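Local coordinates for protein transcriptional regulator, MerR family (PDB 3GPV) that probably binds DNA as a two-subunit transcription factor of the MerR family, with a helix-turn-helix DNA-binding region followed by a long helix, at residues Lys24-Thr29 with Tyr62-Leu67; Thr72-Gln77 with Lys98-Gln103. All coordinates share one frame; numbering follows the deposited sequence.

Contact 1 (Lys24-Thr29 with Tyr62-Leu67); sequences KMQHLT and YLEMIL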
ATOM      1  N   LYS B  24      13.337 -13.963 -10.498  1.00 42.46           N
ATOM      2  CA  LYS B  24      12.476 -15.130 -10.448  1.00 43.03           C
ATOM      3  C   LYS B  24      12.269 -15.594  -9.007  1.00 39.54           C
ATOM      4  O   LYS B  24      11.142 -15.852  -8.592  1.00 43.21           O
ATOM      5  CB  LYS B  24      13.070 -16.262 -11.282  1.00 47.76           C
ATOM      6  CG  LYS B  24      13.311 -15.892 -12.734  1.00 52.58           C
ATOM      7  CD  LYS B  24      13.759 -17.077 -13.569  1.00 56.21           C
ATOM      8  CE  LYS B  24      13.943 -16.672 -15.027  1.00 58.02           C
ATOM      9  NZ  LYS B  24      14.299 -17.836 -15.895  1.00 61.62           N
HETATM   10  N   MSE B  25      13.348 -15.704  -8.237  1.00 36.31           N
HETATM   11  CA  MSE B  25      13.198 -16.139  -6.864  1.00 34.18           C
HETATM   12  C   MSE B  25      12.365 -15.151  -6.062  1.00 38.15           C
HETATM   13  O   MSE B  25      11.571 -15.553  -5.225  1.00 39.73           O
HETATM   14  CB  MSE B  25      14.564 -16.321  -6.210  1.00 27.59           C
HETATM   15  CG  MSE B  25      15.337 -17.484  -6.777  1.00 28.62           C
HETATM   16 SE   MSE B  25      17.017 -17.710  -5.855  1.00 47.10          SE
HETATM   17  CE  MSE B  25      18.035 -16.283  -6.523  1.00 28.17           C
ATOM     18  N   GLN B  26      12.545 -13.864  -6.327  1.00 37.65           N
ATOM     19  CA  GLN B  26      11.800 -12.850  -5.587  1.00 42.26           C
ATOM     20  C   GLN B  26      10.496 -12.470  -6.235  1.00 44.94           C
ATOM     21  O   GLN B  26       9.862 -11.515  -5.814  1.00 44.18           O
ATOM     22  CB  GLN B  26      12.653 -11.596  -5.328  1.00 43.93           C
ATOM     23  CG  GLN B  26      13.877 -11.914  -4.499  1.00 46.45           C
ATOM     24  CD  GLN B  26      13.516 -12.416  -3.114  1.00 48.70           C
ATOM     25  OE1 GLN B  26      12.758 -11.770  -2.390  1.00 48.23           O
ATOM     26  NE2 GLN B  26      14.065 -13.573  -2.734  1.00 51.01           N
ATOM     27  N   HIS B  27      10.069 -13.260  -7.218  1.00 46.35           N
ATOM     28  CA  HIS B  27       8.826 -12.996  -7.931  1.00 48.20           C
ATOM     29  C   HIS B  27       8.756 -11.533  -8.343  1.00 49.26           C
ATOM     30  O   HIS B  27       7.724 -10.878  -8.198  1.00 49.32           O
ATOM     31  CB  HIS B  27       7.614 -13.354  -7.068  1.00 48.35           C
ATOM     32  CG  HIS B  27       7.485 -14.816  -6.795  1.00 49.77           C
ATOM     33  ND1 HIS B  27       6.563 -15.332  -5.911  1.00 50.68           N
ATOM     34  CD2 HIS B  27       8.162 -15.877  -7.293  1.00 50.51           C
ATOM     35  CE1 HIS B  27       6.679 -16.646  -5.874  1.00 50.95           C
ATOM     36  NE2 HIS B  27       7.643 -17.003  -6.704  1.00 51.37           N
ATOM     37  N   LEU B  28       9.879 -11.032  -8.847  1.00 48.97           N
ATOM     38  CA  LEU B  28       9.985  -9.656  -9.311  1.00 49.82           C
ATOM     39  C   LEU B  28      10.218  -9.696 -10.812  1.00 50.85           C
ATOM     40  O   LEU B  28      10.700 -10.696 -11.337  1.00 50.70           O
ATOM     41  CB  LEU B  28      11.172  -8.957  -8.652  1.00 49.07           C
ATOM     42  CG  LEU B  28      11.149  -8.671  -7.153  1.00 47.82           C
ATOM     43  CD1 LEU B  28      12.559  -8.341  -6.691  1.00 45.99           C
ATOM     44  CD2 LEU B  28      10.198  -7.524  -6.856  1.00 46.72           C
ATOM     45  N   THR B  29       9.862  -8.620 -11.504  1.00 51.56           N
ATOM     46  CA  THR B  29      10.084  -8.557 -12.939  1.00 52.39           C
ATOM     47  C   THR B  29      11.496  -8.020 -13.097  1.00 52.94           C
ATOM     48  O   THR B  29      12.016  -7.373 -12.191  1.00 51.88           O
ATOM     49  CB  THR B  29       9.094  -7.595 -13.640  1.00 52.35           C
ATOM     50  OG1 THR B  29       9.271  -6.266 -13.139  1.00 51.56           O
ATOM     51  CG2 THR B  29       7.661  -8.041 -13.402  1.00 52.15           C
ATOM     52  N   TYR B  62      20.195  -8.287   1.824  1.00 37.60           N
ATOM     53  CA  TYR B  62      19.902  -6.863   1.709  1.00 36.14           C
ATOM     54  C   TYR B  62      18.674  -6.640   0.816  1.00 35.41           C
ATOM     55  O   TYR B  62      17.850  -5.763   1.073  1.00 30.07           O
ATOM     56  CB  TYR B  62      21.098  -6.121   1.112  1.00 41.11           C
ATOM     57  CG  TYR B  62      22.132  -5.650   2.111  1.00 43.69           C
ATOM     58  CD1 TYR B  62      21.770  -4.841   3.187  1.00 45.48           C
ATOM     59  CD2 TYR B  62      23.479  -5.957   1.943  1.00 43.91           C
ATOM     60  CE1 TYR B  62      22.724  -4.344   4.067  1.00 46.77           C
ATOM     61  CE2 TYR B  62      24.443  -5.467   2.814  1.00 46.64           C
ATOM     62  CZ  TYR B  62      24.060  -4.659   3.876  1.00 47.53           C
ATOM     63  OH  TYR B  62      25.006  -4.159   4.740  1.00 48.25           O
ATOM     64  N   LEU B  63      18.549  -7.438  -0.241  1.00 32.72           N
ATOM     65  CA  LEU B  63      17.402  -7.292  -1.133  1.00 32.86           C
ATOM     66  C   LEU B  63      16.093  -7.614  -0.422  1.00 32.90           C
ATOM     67  O   LEU B  63      15.078  -6.960  -0.640  1.00 29.24           O
ATOM     68  CB  LEU B  63      17.537  -8.204  -2.359  1.00 34.51           C
ATOM     69  CG  LEU B  63      16.289  -8.267  -3.265  1.00 32.90           C
ATOM     70  CD1 LEU B  63      15.915  -6.873  -3.746  1.00 32.63           C
ATOM     71  CD2 LEU B  63      16.552  -9.172  -4.460  1.00 33.10           C
ATOM     72  N   GLU B  64      16.115  -8.638   0.421  1.00 33.51           N
ATOM     73  CA  GLU B  64      14.917  -9.012   1.148  1.00 34.35           C
ATOM     74  C   GLU B  64      14.472  -7.884   2.055  1.00 31.11           C
ATOM     75  O   GLU B  64      13.275  -7.655   2.214  1.00 26.80           O
ATOM     76  CB  GLU B  64      15.156 -10.292   1.948  1.00 40.22           C
ATOM     77  CG  GLU B  64      15.331 -11.521   1.056  1.00 47.64           C
ATOM     78  CD  GLU B  64      15.231 -12.833   1.806  1.00 51.50           C
ATOM     79  OE1 GLU B  64      14.211 -13.047   2.496  1.00 55.15           O
ATOM     80  OE2 GLU B  64      16.166 -13.653   1.697  1.00 54.72           O
HETATM   81  N   MSE B  65      15.431  -7.172   2.645  1.00 27.61           N
HETATM   82  CA  MSE B  65      15.051  -6.063   3.518  1.00 28.13           C
HETATM   83  C   MSE B  65      14.567  -4.909   2.669  1.00 29.81           C
HETATM   84  O   MSE B  65      13.586  -4.267   3.007  1.00 29.23           O
HETATM   85  CB  MSE B  65      16.197  -5.603   4.422  1.00 25.49           C
HETATM   86  CG  MSE B  65      15.791  -4.464   5.374  1.00 27.36           C
HETATM   87 SE   MSE B  65      14.325  -4.890   6.614  1.00 41.16          SE
HETATM   88  CE  MSE B  65      15.327  -6.169   7.677  1.00 26.52           C
ATOM     89  N   ILE B  66      15.245  -4.657   1.560  1.00 28.68           N
ATOM     90  CA  ILE B  66      14.825  -3.575   0.686  1.00 32.37           C
ATOM     91  C   ILE B  66      13.364  -3.813   0.355  1.00 33.58           C
ATOM     92  O   ILE B  66      12.536  -2.933   0.532  1.00 32.40           O
ATOM     93  CB  ILE B  66      15.664  -3.510  -0.613  1.00 36.18           C
ATOM     94  CG1 ILE B  66      17.111  -3.171  -0.268  1.00 38.33           C
ATOM     95  CG2 ILE B  66      15.086  -2.477  -1.555  1.00 36.20           C
ATOM     96  CD1 ILE B  66      17.269  -1.958   0.651  1.00 42.72           C
ATOM     97  N   LEU B  67      13.041  -5.036  -0.053  1.00 32.28           N
ATOM     98  CA  LEU B  67      11.669  -5.369  -0.401  1.00 35.26           C
ATOM     99  C   LEU B  67      10.714  -5.272   0.790  1.00 35.34           C
ATOM    100  O   LEU B  67       9.575  -4.832   0.640  1.00 33.48           O
ATOM    101  CB  LEU B  67      11.604  -6.777  -1.009  1.00 35.28           C
ATOM    102  CG  LEU B  67      12.382  -6.961  -2.318  1.00 35.87           C
ATOM    103  CD1 LEU B  67      12.302  -8.394  -2.781  1.00 36.64           C
ATOM    104  CD2 LEU B  67      11.816  -6.032  -3.372  1.00 37.87           C
TER

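Contact 2 (Thr72-Gln77 with Lys98-Gln103); sequences TGMPIQ and KLMKQQ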
ATOM      1  N   THR B  72       6.236  -2.206   2.918  1.00 41.88           N
ATOM      2  CA  THR B  72       5.572  -1.691   4.103  1.00 42.22           C
ATOM      3  C   THR B  72       5.457  -0.179   4.028  1.00 41.65           C
ATOM      4  O   THR B  72       5.194   0.488   5.027  1.00 41.00           O
ATOM      5  CB  THR B  72       6.281  -2.116   5.417  1.00 41.92           C
ATOM      6  OG1 THR B  72       7.691  -1.919   5.309  1.00 44.05           O
ATOM      7  CG2 THR B  72       6.003  -3.574   5.712  1.00 42.02           C
ATOM      8  N   GLY B  73       5.675   0.350   2.828  1.00 41.33           N
ATOM      9  CA  GLY B  73       5.540   1.774   2.598  1.00 40.63           C
ATOM     10  C   GLY B  73       6.677   2.726   2.911  1.00 37.56           C
ATOM     11  O   GLY B  73       6.455   3.943   2.908  1.00 42.15           O
HETATM   12  N   MSE B  74       7.885   2.229   3.170  1.00 34.96           N
HETATM   13  CA  MSE B  74       8.967   3.165   3.452  1.00 33.52           C
HETATM   14  C   MSE B  74       9.346   3.886   2.179  1.00 41.55           C
HETATM   15  O   MSE B  74       9.488   3.268   1.136  1.00 39.52           O
HETATM   16  CB  MSE B  74      10.214   2.491   4.039  1.00 27.31           C
HETATM   17  CG  MSE B  74      11.277   3.542   4.355  1.00 27.00           C
HETATM   18 SE   MSE B  74      12.843   2.734   5.140  1.00 31.05          SE
HETATM   19  CE  MSE B  74      12.107   2.208   6.851  1.00 26.67           C
ATOM     20  N   PRO B  75       9.465   5.221   2.235  1.00 42.32           N
ATOM     21  CA  PRO B  75       9.832   6.030   1.068  1.00 47.95           C
ATOM     22  C   PRO B  75      11.160   5.531   0.502  1.00 51.48           C
ATOM     23  O   PRO B  75      12.038   5.100   1.246  1.00 50.96           O
ATOM     24  CB  PRO B  75       9.928   7.427   1.650  1.00 50.17           C
ATOM     25  CG  PRO B  75       8.863   7.399   2.709  1.00 49.94           C
ATOM     26  CD  PRO B  75       9.101   6.074   3.376  1.00 46.86           C
ATOM     27  N   ILE B  76      11.296   5.591  -0.813  1.00 53.27           N
ATOM     28  CA  ILE B  76      12.504   5.135  -1.480  1.00 55.85           C
ATOM     29  C   ILE B  76      13.766   5.836  -0.974  1.00 57.28           C
ATOM     30  O   ILE B  76      14.819   5.215  -0.851  1.00 57.62           O
ATOM     31  CB  ILE B  76      12.416   5.354  -3.008  1.00 55.73           C
ATOM     32  CG1 ILE B  76      11.149   4.697  -3.577  1.00 56.63           C
ATOM     33  CG2 ILE B  76      13.644   4.774  -3.677  1.00 56.07           C
ATOM     34  CD1 ILE B  76       9.853   5.471  -3.329  1.00 57.16           C
ATOM     35  N   GLN B  77      13.662   7.128  -0.679  1.00 58.56           N
ATOM     36  CA  GLN B  77      14.816   7.887  -0.219  1.00 59.48           C
ATOM     37  C   GLN B  77      15.333   7.414   1.132  1.00 58.34           C
ATOM     38  O   GLN B  77      16.538   7.416   1.377  1.00 58.25           O
ATOM     39  CB  GLN B  77      14.480   9.384  -0.160  1.00 62.38           C
ATOM     40  CG  GLN B  77      13.585   9.809   0.997  1.00 65.84           C
ATOM     41  CD  GLN B  77      14.279  10.781   1.947  1.00 68.05           C
ATOM     42  OE1 GLN B  77      14.742  11.848   1.536  1.00 68.26           O
ATOM     43  NE2 GLN B  77      14.349  10.414   3.223  1.00 68.54           N
ATOM     44  N   LYS B  98      17.426   3.096  15.009  1.00 42.69           N
ATOM     45  CA  LYS B  98      16.343   4.050  15.126  1.00 42.87           C
ATOM     46  C   LYS B  98      15.358   3.934  13.954  1.00 42.56           C
ATOM     47  O   LYS B  98      14.146   3.897  14.170  1.00 42.07           O
ATOM     48  CB  LYS B  98      16.910   5.473  15.220  1.00 44.09           C
ATOM     49  CG  LYS B  98      15.867   6.597  15.218  1.00 46.56           C
ATOM     50  CD  LYS B  98      14.706   6.346  16.187  1.00 48.59           C
ATOM     51  CE  LYS B  98      15.171   6.169  17.621  1.00 49.11           C
ATOM     52  NZ  LYS B  98      14.021   6.028  18.548  1.00 50.17           N
ATOM     53  N   LEU B  99      15.884   3.874  12.730  1.00 39.73           N
ATOM     54  CA  LEU B  99      15.057   3.775  11.527  1.00 37.11           C
ATOM     55  C   LEU B  99      14.132   2.562  11.570  1.00 33.04           C
ATOM     56  O   LEU B  99      12.963   2.649  11.228  1.00 33.90           O
ATOM     57  CB  LEU B  99      15.934   3.688  10.272  1.00 39.29           C
ATOM     58  CG  LEU B  99      15.450   4.468   9.042  1.00 40.18           C
ATOM     59  CD1 LEU B  99      16.156   3.955   7.807  1.00 40.33           C
ATOM     60  CD2 LEU B  99      13.943   4.327   8.879  1.00 42.80           C
HETATM   61  N   MSE B 100      14.672   1.431  12.004  1.00 29.76           N
HETATM   62  CA  MSE B 100      13.885   0.211  12.089  1.00 29.85           C
HETATM   63  C   MSE B 100      12.799   0.349  13.135  1.00 30.39           C
HETATM   64  O   MSE B 100      11.669  -0.067  12.905  1.00 26.96           O
HETATM   65  CB  MSE B 100      14.770  -1.004  12.417  1.00 24.48           C
HETATM   66  CG  MSE B 100      15.626  -1.452  11.267  1.00 27.39           C
HETATM   67 SE   MSE B 100      14.569  -2.056   9.730  1.00 28.66          SE
HETATM   68  CE  MSE B 100      14.854  -0.505   8.630  1.00 26.87           C
ATOM     69  N   LYS B 101      13.147   0.941  14.277  1.00 31.75           N
ATOM     70  CA  LYS B 101      12.181   1.102  15.348  1.00 34.67           C
ATOM     71  C   LYS B 101      11.028   1.967  14.877  1.00 34.48           C
ATOM     72  O   LYS B 101       9.878   1.688  15.185  1.00 34.12           O
ATOM     73  CB  LYS B 101      12.851   1.676  16.604  1.00 39.17           C
ATOM     74  CG  LYS B 101      13.761   0.660  17.299  1.00 44.82           C
ATOM     75  CD  LYS B 101      14.374   1.203  18.581  1.00 49.32           C
ATOM     76  CE  LYS B 101      13.320   1.416  19.652  1.00 53.42           C
ATOM     77  NZ  LYS B 101      13.898   1.958  20.918  1.00 57.31           N
ATOM     78  N   GLN B 102      11.316   3.004  14.105  1.00 33.00           N
ATOM     79  CA  GLN B 102      10.236   3.846  13.612  1.00 34.19           C
ATOM     80  C   GLN B 102       9.383   3.054  12.617  1.00 33.12           C
ATOM     81  O   GLN B 102       8.148   3.123  12.631  1.00 30.54           O
ATOM     82  CB  GLN B 102      10.795   5.104  12.945  1.00 35.69           C
ATOM     83  CG  GLN B 102      11.658   5.945  13.875  1.00 41.19           C
ATOM     84  CD  GLN B 102      12.171   7.213  13.217  1.00 43.12           C
ATOM     85  OE1 GLN B 102      12.736   7.170  12.127  1.00 44.72           O
ATOM     86  NE2 GLN B 102      11.984   8.351  13.884  1.00 42.58           N
ATOM     87  N   GLN B 103      10.039   2.292  11.754  1.00 29.44           N
ATOM     88  CA  GLN B 103       9.299   1.504  10.773  1.00 30.73           C
ATOM     89  C   GLN B 103       8.403   0.489  11.475  1.00 29.63           C
ATOM     90  O   GLN B 103       7.267   0.263  11.066  1.00 29.30           O
ATOM     91  CB  GLN B 103      10.257   0.792   9.817  1.00 30.09           C
ATOM     92  CG  GLN B 103       9.558   0.105   8.647  1.00 30.35           C
ATOM     93  CD  GLN B 103       8.723   1.056   7.802  1.00 30.98           C
ATOM     94  OE1 GLN B 103       8.780   2.268   7.961  1.00 32.27           O
ATOM     95  NE2 GLN B 103       7.948   0.499   6.889  1.00 31.41           N
TER

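Contact 1 (Lys24-Thr29 with Tyr62-Leu67)
Apolar contact carries this pairing: L28 and L67 reach toward each other tip to tip, with L28 CD1 lying 3.9 Å from L67 CD1. L28 CD1 and CD2 also each come to 4.1 Å of L67 CD2, so both methyls of L28 take part. The aliphatic part of Q26 slides past L63 in the opposite direction, and Q26 CG rests 3.8 Å from L63 CD2. Q26 CB lies 4.1 Å from L67 CD1, which therefore touches both Q26 and L28.

The polar end of Q26 behaves differently. The bend at chi2 (-63°) sets Q26 CD; beyond it, Q26 OE1 approaches the methyl L67 CD1 at 3.4 Å, while E64 CG is more distant at 4.3 Å from Q26 OE1. No hydrogen bond crosses between the segments.

The backbone explains how Q26 and L28 come to face the same helix. Helix 19-25 ends in a Schellman motif, with H27 as its C-prime residue at positive phi (48°) and its N bonded to K24 O; the turn separates Q26 from L28, yet both side chains leave the backbone toward 62-67. T29 then stands at the N-cap of helix 30-38, so 26-29 forms the turn between helices 19-25 and 30-38, consistent with the helix-turn-helix of the MerR family. Beyond the pair, I33 meets L28 and Y36 meets L67, adding helix 30-38 to the cluster.

With 204 Å² buried in total, the turn meets helix 57-70 through carbon contacts and one amide-oxygen-to-methyl approach, without a directional bond between the two segments.

Contact 2 (Thr72-Gln77 with Lys98-Gln103)
Chain 72-77 passes helix 93-128 with M74 and Q103 as the nearest CA pair, 7.5 Å apart, and G73 at positive phi (84°) is the C-prime residue of the Schellman motif that ends helix 57-70. This is the connection between helices 57-70 and 76-88 in the MerR fold, laid against the long helix whose later part is predicted to form a coiled coil.

Two kinds of interaction join the segments. The polar one centres on the amide of Q103: Q103 NE2 donates to T72 OG1 at 2.9 Å, with a moderately bent N-H...O angle of 139°. The hydroxyl oxygen lies only 15° out of the amide plane. Q103 NE2 also makes a weak bond to T72 O at 3.3 Å, so the hydroxyl and the carbonyl of one residue share a single amide nitrogen. T72 OG1 is itself hydrogen-bonded to C68 O and L69 O, tying this buried polar group back to the end of helix 57-70.

The apolar part centres on the methyl of M74, a selenomethionine. Its CG and SE extend in anti torsions before the chain bends at chi3, placing M74 CE alongside the Q103 side chain from CB out to the amide, nearest at Q103 OE1 (3.5 Å). On the long helix M100 starts away from 72-77, but its CE returns to 4.3 Å from M74 CE. Around this cluster L69 touches M74, M100 and Q103, and F82 touches L99 and M100; I121 of the second subunit packs on M100.

Packing is tight at one point, where M74 CE comes to 3.5 Å of L99 CD2.

Contact 1 is a surface contact and contact 2 a buried one, their centres about 17 Å apart. Helix 57-70 connects them: contact 1 uses its face toward the helix-turn-helix, whereas contact 2 begins just past its C-terminal end and joins the following turn to the long helix. Both include a turn containing a Schellman motif, yet their chemistry differs. Contact 1 has no hydrogen bond across it; contact 2 adds an amide-to-threonine bond to its apolar packing. They also meet directly, through the selenium atoms of M65 and M100 at 4.2 Å. K124 of the second subunit packs on M65, and that other chain also reaches contact 2.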